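Local coordinates for hypothetical glycoside hydrolase (Parabacteroides distasonis, PDB 3TAW), which is of unknown function but belongs to a glycoside hydrolase family whose members fold as five-bladed beta-propellers, at residues A11-G16 against S350-N355; T87-I92 against V328-K333; N207-T212 against G227-L232. All blocks are in the same frame, centred on the assembly; numbering follows the deposited sequence.

Contact 1: residues A11-G16 against S350-N355; sequences AWCLDG and SDKQLN. With MG (magnesium ion), chain D.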
# COMPACT_ATOMS: atom_id res chain seq x y z
N ALA A 11 -9.11 10.94 18.93
CA ALA A 11 -8.21 10.12 19.78
C ALA A 11 -7.93 8.73 19.20
O ALA A 11 -6.88 8.16 19.47
CB ALA A 11 -8.77 9.99 21.18
N TRP A 12 -8.87 8.19 18.42
CA TRP A 12 -8.74 6.86 17.80
C TRP A 12 -7.69 6.79 16.70
O TRP A 12 -7.28 5.69 16.32
CB TRP A 12 -10.08 6.40 17.18
CG TRP A 12 -10.66 7.38 16.18
CD1 TRP A 12 -11.57 8.38 16.44
CD2 TRP A 12 -10.36 7.47 14.77
NE1 TRP A 12 -11.86 9.07 15.28
CE2 TRP A 12 -11.14 8.53 14.25
CE3 TRP A 12 -9.53 6.76 13.91
CZ2 TRP A 12 -11.08 8.90 12.90
CZ3 TRP A 12 -9.49 7.12 12.56
CH2 TRP A 12 -10.27 8.17 12.07
N CYS A 13 -7.31 7.93 16.14
CA CYS A 13 -6.45 7.91 14.94
C CYS A 13 -4.97 7.75 15.30
O CYS A 13 -4.55 8.02 16.41
CB CYS A 13 -6.70 9.12 14.05
SG CYS A 13 -5.86 10.62 14.50
N LEU A 14 -4.20 7.26 14.34
CA LEU A 14 -2.76 7.12 14.54
C LEU A 14 -2.11 8.37 13.96
O LEU A 14 -1.74 8.42 12.79
CB LEU A 14 -2.24 5.83 13.90
CG LEU A 14 -0.76 5.54 14.15
CD1 LEU A 14 -0.48 5.33 15.63
CD2 LEU A 14 -0.34 4.32 13.35
N ASP A 15 -2.01 9.38 14.79
CA ASP A 15 -1.38 10.64 14.41
C ASP A 15 -0.10 10.82 15.24
O ASP A 15 0.45 9.85 15.75
CB ASP A 15 -2.38 11.81 14.52
CG ASP A 15 -2.94 12.03 15.91
OD1 ASP A 15 -2.55 11.34 16.88
OD2 ASP A 15 -3.81 12.93 16.01
N GLY A 16 0.40 12.04 15.33
CA GLY A 16 1.66 12.29 16.01
C GLY A 16 2.88 12.01 15.12
O GLY A 16 4.01 11.95 15.62
N SER A 350 5.98 8.08 14.74
CA SER A 350 5.09 8.50 15.82
C SER A 350 5.29 7.66 17.08
O SER A 350 5.59 6.47 17.01
CB SER A 350 3.64 8.36 15.39
OG SER A 350 2.77 8.71 16.47
N ASP A 351 5.06 8.31 18.22
CA ASP A 351 5.17 7.69 19.53
C ASP A 351 3.79 7.31 20.08
O ASP A 351 3.69 6.72 21.16
CB ASP A 351 5.86 8.65 20.50
CG ASP A 351 7.36 8.80 20.22
OD1 ASP A 351 8.05 7.77 20.09
OD2 ASP A 351 7.85 9.93 20.13
N LYS A 352 2.73 7.61 19.33
CA LYS A 352 1.36 7.43 19.80
C LYS A 352 1.08 5.97 20.11
O LYS A 352 1.42 5.10 19.32
CB LYS A 352 0.33 7.92 18.79
CG LYS A 352 -1.12 7.93 19.38
CD LYS A 352 -2.07 8.73 18.56
CE LYS A 352 -3.49 8.88 19.22
NZ LYS A 352 -4.31 9.92 18.47
N GLN A 353 0.45 5.70 21.24
CA GLN A 353 0.15 4.33 21.58
C GLN A 353 -1.36 4.14 21.39
O GLN A 353 -2.16 4.82 21.99
CB GLN A 353 0.67 3.96 22.97
CG GLN A 353 2.24 4.17 23.16
CD GLN A 353 3.17 3.33 22.22
OE1 GLN A 353 3.06 2.09 22.12
NE2 GLN A 353 4.14 4.00 21.59
N LEU A 354 -1.72 3.22 20.50
CA LEU A 354 -3.12 2.91 20.24
C LEU A 354 -3.59 1.95 21.31
O LEU A 354 -2.76 1.30 21.99
CB LEU A 354 -3.29 2.28 18.87
CG LEU A 354 -2.93 3.14 17.65
CD1 LEU A 354 -3.03 2.33 16.35
CD2 LEU A 354 -3.82 4.35 17.63
N ASN A 355 -4.91 1.84 21.46
CA ASN A 355 -5.49 1.00 22.50
C ASN A 355 -5.83 -0.40 21.97
O ASN A 355 -6.75 -0.55 21.15
CB ASN A 355 -6.74 1.68 23.04
CG ASN A 355 -7.36 0.90 24.17
OD1 ASN A 355 -6.74 -0.03 24.70
ND2 ASN A 355 -8.58 1.29 24.58
MG MG D . -6.39 -1.50 26.10
O HOH W 1 4.55 11.15 18.14

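Contact 2: residues T87-I92 against V328-K333; sequences TSTDGI and VYYRNK. With EDO (1,2-ethanediol), chain J; EDO (1,2-ethanediol), chain M.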
# COMPACT_ATOMS: atom_id res chain seq x y z
N THR A 87 16.74 -3.33 4.38
CA THR A 87 16.60 -3.59 5.81
C THR A 87 17.14 -2.43 6.66
O THR A 87 18.05 -1.70 6.25
CB THR A 87 17.33 -4.85 6.27
OG1 THR A 87 18.74 -4.65 6.18
CG2 THR A 87 16.92 -6.06 5.43
N SER A 88 16.60 -2.30 7.87
CA SER A 88 17.05 -1.23 8.77
C SER A 88 16.87 -1.63 10.22
O SER A 88 15.94 -2.39 10.54
CB SER A 88 16.24 0.06 8.51
OG SER A 88 16.67 1.09 9.38
N THR A 89 17.74 -1.12 11.08
CA THR A 89 17.59 -1.33 12.52
C THR A 89 17.16 -0.05 13.24
O THR A 89 16.94 -0.09 14.45
CB THR A 89 18.85 -1.88 13.18
OG1 THR A 89 19.96 -1.00 12.95
CG2 THR A 89 19.16 -3.26 12.62
N ASP A 90 17.10 1.07 12.51
CA ASP A 90 16.67 2.34 13.10
C ASP A 90 15.47 2.97 12.38
O ASP A 90 14.98 4.02 12.79
CB ASP A 90 17.85 3.33 13.24
CG ASP A 90 18.42 3.82 11.91
OD1 ASP A 90 17.89 3.52 10.80
OD2 ASP A 90 19.45 4.55 11.97
N GLY A 91 15.01 2.33 11.29
CA GLY A 91 13.88 2.83 10.52
C GLY A 91 14.19 3.93 9.53
O GLY A 91 13.30 4.37 8.80
N ILE A 92 15.46 4.37 9.49
CA ILE A 92 15.87 5.54 8.72
C ILE A 92 16.95 5.22 7.71
O ILE A 92 16.83 5.59 6.55
CB ILE A 92 16.37 6.65 9.65
CG1 ILE A 92 15.20 7.24 10.44
CG2 ILE A 92 17.14 7.73 8.89
CD1 ILE A 92 15.66 8.08 11.65
N VAL A 328 4.91 -0.07 10.37
CA VAL A 328 5.39 -1.05 11.34
C VAL A 328 5.51 -0.43 12.73
O VAL A 328 5.75 0.77 12.87
CB VAL A 328 6.76 -1.68 10.94
CG1 VAL A 328 6.63 -2.49 9.64
CG2 VAL A 328 7.86 -0.59 10.82
N TYR A 329 5.38 -1.28 13.75
CA TYR A 329 5.62 -0.93 15.13
C TYR A 329 6.93 -1.59 15.53
O TYR A 329 7.03 -2.82 15.59
CB TYR A 329 4.47 -1.45 16.00
CG TYR A 329 4.59 -1.00 17.42
CD1 TYR A 329 4.38 0.33 17.75
CD2 TYR A 329 4.94 -1.89 18.43
CE1 TYR A 329 4.50 0.77 19.05
CE2 TYR A 329 5.05 -1.46 19.74
CZ TYR A 329 4.84 -0.13 20.03
OH TYR A 329 4.95 0.32 21.32
N TYR A 330 7.95 -0.77 15.77
CA TYR A 330 9.34 -1.26 15.93
C TYR A 330 10.02 -0.41 16.99
O TYR A 330 9.89 0.81 16.96
CB TYR A 330 10.08 -1.11 14.61
CG TYR A 330 11.44 -1.76 14.56
CD1 TYR A 330 11.57 -3.12 14.43
CD2 TYR A 330 12.60 -0.98 14.56
CE1 TYR A 330 12.83 -3.73 14.36
CE2 TYR A 330 13.86 -1.56 14.47
CZ TYR A 330 13.98 -2.94 14.38
OH TYR A 330 15.23 -3.55 14.30
N ARG A 331 10.71 -1.04 17.92
CA ARG A 331 11.40 -0.31 18.99
C ARG A 331 10.47 0.74 19.62
O ARG A 331 10.83 1.89 19.80
CB ARG A 331 12.68 0.34 18.46
CG ARG A 331 13.68 -0.65 17.93
CD ARG A 331 14.92 0.06 17.32
NE ARG A 331 15.63 0.89 18.30
CZ ARG A 331 16.76 1.56 18.04
NH1 ARG A 331 17.32 1.50 16.83
NH2 ARG A 331 17.32 2.30 18.99
N ASN A 332 9.25 0.31 19.92
CA ASN A 332 8.27 1.11 20.65
C ASN A 332 7.76 2.37 19.95
O ASN A 332 7.17 3.26 20.59
CB ASN A 332 8.78 1.39 22.07
CG ASN A 332 8.77 0.13 22.92
OD1 ASN A 332 7.71 -0.39 23.25
ND2 ASN A 332 9.93 -0.36 23.25
N LYS A 333 7.94 2.41 18.64
CA LYS A 333 7.42 3.53 17.83
C LYS A 333 6.78 3.01 16.53
O LYS A 333 7.08 1.91 16.06
CB LYS A 333 8.56 4.49 17.46
CG LYS A 333 9.28 5.16 18.63
CD LYS A 333 10.44 6.04 18.10
CE LYS A 333 11.17 6.80 19.20
NZ LYS A 333 10.60 8.17 19.43
C1 EDO J . 8.98 -4.36 18.33
O1 EDO J . 10.32 -4.02 17.92
C2 EDO J . 8.25 -3.14 18.91
O2 EDO J . 8.92 -2.56 20.05
C1 EDO M . 20.83 -2.48 8.39
O1 EDO M . 20.05 -3.66 8.39
C2 EDO M . 22.28 -2.91 8.55
O2 EDO M . 22.43 -3.62 9.78

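Contact 3: residues N207-T212 against G227-L232; sequences NVYAAT and GELLKL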
# COMPACT_ATOMS: atom_id res chain seq x y z
N ASN A 207 -13.02 4.10 -4.84
CA ASN A 207 -13.80 4.04 -3.61
C ASN A 207 -13.09 3.06 -2.69
O ASN A 207 -12.21 2.32 -3.14
CB ASN A 207 -15.22 3.49 -3.88
CG ASN A 207 -15.98 4.30 -4.89
OD1 ASN A 207 -16.61 5.29 -4.54
ND2 ASN A 207 -15.94 3.88 -6.17
N VAL A 208 -13.48 3.03 -1.42
CA VAL A 208 -13.04 2.00 -0.50
C VAL A 208 -14.08 0.85 -0.53
O VAL A 208 -15.25 1.00 -0.12
CB VAL A 208 -12.84 2.56 0.92
CG1 VAL A 208 -12.52 1.43 1.90
CG2 VAL A 208 -11.73 3.61 0.90
N TYR A 209 -13.64 -0.28 -1.05
CA TYR A 209 -14.41 -1.51 -1.14
C TYR A 209 -13.89 -2.47 -0.06
O TYR A 209 -13.00 -2.13 0.72
CB TYR A 209 -14.17 -2.16 -2.52
CG TYR A 209 -14.44 -1.27 -3.71
CD1 TYR A 209 -15.73 -0.96 -4.10
CD2 TYR A 209 -13.40 -0.76 -4.48
CE1 TYR A 209 -15.97 -0.16 -5.22
CE2 TYR A 209 -13.64 0.04 -5.60
CZ TYR A 209 -14.92 0.33 -5.96
OH TYR A 209 -15.18 1.12 -7.09
N ALA A 210 -14.44 -3.69 -0.01
CA ALA A 210 -13.90 -4.69 0.90
C ALA A 210 -14.00 -6.09 0.33
O ALA A 210 -14.63 -6.29 -0.71
CB ALA A 210 -14.60 -4.61 2.26
N ALA A 211 -13.35 -7.05 1.00
CA ALA A 211 -13.42 -8.44 0.60
C ALA A 211 -13.10 -9.32 1.77
O ALA A 211 -12.39 -8.92 2.70
CB ALA A 211 -12.45 -8.73 -0.55
N THR A 212 -13.63 -10.54 1.73
CA THR A 212 -13.32 -11.54 2.73
C THR A 212 -12.65 -12.77 2.11
O THR A 212 -12.71 -13.01 0.89
CB THR A 212 -14.61 -11.95 3.48
OG1 THR A 212 -15.53 -12.55 2.56
CG2 THR A 212 -15.24 -10.74 4.14
N GLY A 227 -25.55 -7.02 -6.97
CA GLY A 227 -24.35 -7.78 -7.31
C GLY A 227 -23.18 -6.92 -7.78
O GLY A 227 -22.26 -7.43 -8.40
N GLU A 228 -23.24 -5.62 -7.49
CA GLU A 228 -22.17 -4.67 -7.79
C GLU A 228 -21.26 -4.54 -6.57
O GLU A 228 -21.64 -4.94 -5.48
CB GLU A 228 -22.74 -3.29 -8.11
CG GLU A 228 -23.95 -3.28 -9.04
CD GLU A 228 -24.57 -1.89 -9.17
OE1 GLU A 228 -25.44 -1.53 -8.34
OE2 GLU A 228 -24.19 -1.18 -10.12
N LEU A 229 -20.07 -3.98 -6.75
CA LEU A 229 -19.15 -3.77 -5.61
C LEU A 229 -19.76 -2.80 -4.59
O LEU A 229 -20.22 -1.71 -4.95
CB LEU A 229 -17.81 -3.24 -6.07
CG LEU A 229 -16.96 -4.18 -6.92
CD1 LEU A 229 -15.75 -3.42 -7.48
CD2 LEU A 229 -16.50 -5.42 -6.12
N LEU A 230 -19.75 -3.22 -3.33
CA LEU A 230 -20.23 -2.40 -2.24
C LEU A 230 -19.21 -1.30 -1.92
O LEU A 230 -18.04 -1.59 -1.65
CB LEU A 230 -20.46 -3.29 -1.02
CG LEU A 230 -21.16 -2.63 0.15
CD1 LEU A 230 -22.70 -2.45 -0.17
CD2 LEU A 230 -20.89 -3.41 1.45
N LYS A 231 -19.68 -0.06 -1.89
CA LYS A 231 -18.83 1.08 -1.56
C LYS A 231 -18.94 1.41 -0.08
O LYS A 231 -19.96 1.94 0.35
CB LYS A 231 -19.21 2.29 -2.41
CG LYS A 231 -18.93 2.11 -3.90
CD LYS A 231 -19.58 3.25 -4.69
CE LYS A 231 -19.69 2.93 -6.17
NZ LYS A 231 -20.45 4.00 -6.88
N LEU A 232 -17.92 1.09 0.70
CA LEU A 232 -17.93 1.42 2.14
C LEU A 232 -17.85 2.92 2.39
O LEU A 232 -18.52 3.47 3.29
CB LEU A 232 -16.77 0.70 2.85
CG LEU A 232 -17.03 -0.76 3.22
CD1 LEU A 232 -17.35 -1.64 2.04
CD2 LEU A 232 -15.82 -1.33 4.01
O HOH W 2 -16.81 -4.11 -1.66

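Contact 1: residues A11-G16 against S350-N355
G16 and S350 mark the closest backbone approach, their CA atoms 5.1 Å apart, where an irregular N-terminal run passes the end of strand 344-350. The two chains are not paired as strands; side chains of 350-355 reach across to main-chain oxygens of 11-16. S350 OG donates to D15 O at 2.7 Å; it also accepts from K352 N at 3.1 Å, which makes an ST turn inside its own segment. Beside it a water bridges G16 O and D351 N. K352 carries most of the contact. With CG anti to the backbone N (chi1 -171°) and the chain extended beyond it, the ammonium is delivered among three acceptors of the opposite loop. NZ meets C13 O at 2.8 Å, makes a salt bridge with D15 OD1 at 2.8 Å from above the carboxylate plane, and bonds weakly to A11 O. Next to this polar cluster L14 CD1 rests on L354 CG at 3.9 Å, the two side chains crossing at about a right angle, and both also pack on W334. Farther along, N355 OD1 binds the magnesium ion at 2.1 Å together with F356 O. With W12 lying against L287 of strand 281-288, this is an N-terminal loop packed over the last two sheets of the propeller, beside the C-terminal tail and the magnesium site.

Contact 2: residues T87-I92 against V328-K333
R331 and Y330, at the tip of a hairpin of the three-stranded sheet 322-350, reach over the seam to T89, in the loop that follows strand 81-88 of another sheet. Both side chains converge on one atom, T89 O. R331 NH1 donates to it at 2.9 Å with an N-H...O angle of 154°, the oxygen lying in the guanidinium plane. The arginine has its chain bent at chi3 (61°), which turns NE out of the line of the preceding carbons. Y330 presents a ring edge to the same oxygen: T89 O lies near the ring plane, 3.4 Å from Y330 CE2. Its hydroxyl bonds to G60 O, next to strand 61-69, so the tyrosine ties the hairpin to the same sheet through a second point. The hairpin closes with a type I' turn from Y330 to K333, with R331 and N332 at its two central positions, and hydrogen bonds run both ways between Y330 and K333. Sheets 49-96 and 322-350 are the first and last along the chain, so this seam is consistent with the one that closes the propeller ring. The receiving loop is stiffened from within: S88 OG accepts from G91 N at 2.8 Å and from D90 N, while D90 OD1 takes I92 N at 2.9 Å in an Asx turn. D90 OD2 is hydrogen-bonded to H93 ND1 and lies 6.1 Å from R331 NH1, not in contact, so any attraction would probably be weak. A 1,2-ethanediol sits on the turn, its two oxygens taking R331 N and N332 N; a second is bonded to T87 OG1.

Contact 3: residues N207-T212 against G227-L232
Y209, L232 and K231 bury the most surface here, where residues 229-232 run at 97° to residues 207-210. The Y209 ring lies between two aliphatic groups: L229 CD1 sits over one face in a CH-pi contact, 4.1 Å from the centroid and 15° off the normal, while N207 CB covers the opposite face toward its rim. At the ring edge, CD1 comes to 3.4 Å of L230 O. The hydroxyl of Y209 accepts a hydrogen bond from N207 ND2 at 3.0 Å, which fixes the far end of the ring to the residue two places back, and W203 of the neighbouring strand meets the same ring. K231 runs alongside the tyrosine and points the same way; its extended chain puts CD 3.6 Å from N207 OD1, an oxygen whose hydrogen bond goes to S234. L232 makes the backbone link: L232 N donates to V208 O at 2.8 Å. CG of L232 lies anti to its own carbonyl carbon (chi1 -82°), and beyond it CD2 rests on A210 CB at 3.9 Å. A water lies between A210 N, from which it accepts, and L230 O. Direct hydrogen bonding between the segments thus comes down to one backbone bond. Most of the rest is van der Waals packing, with a few carbonyl oxygens against carbon, so the contact rests more on packing than on polar bonds, with Y209 carrying the largest share of buried surface.

Overall arrangement
Contacts 1 and 2 are neighbours, their centres 16 Å apart, and both use the three-stranded sheet 322-350: contact 1 at the exit of its last strand, contact 2 at its hairpin tip. A salt bridge from K333 to D351 joins them directly. Contact 3 belongs to another sheet, about 33 Å from contact 2 between centres and across the middle of the chain. Contacts 1 and 3 are partly buried, contact 2 lies at the surface. Contact 1 combines a lysine salt bridge and lysine-to-carbonyl bonds with leucine packing; contact 2 has one direct hydrogen bond, arginine to carbonyl, with a tyrosine edge beside it; aromatic-aliphatic packing prevails in contact 3. In sequence, contact 3 is nested within contact 2, itself within contact 1.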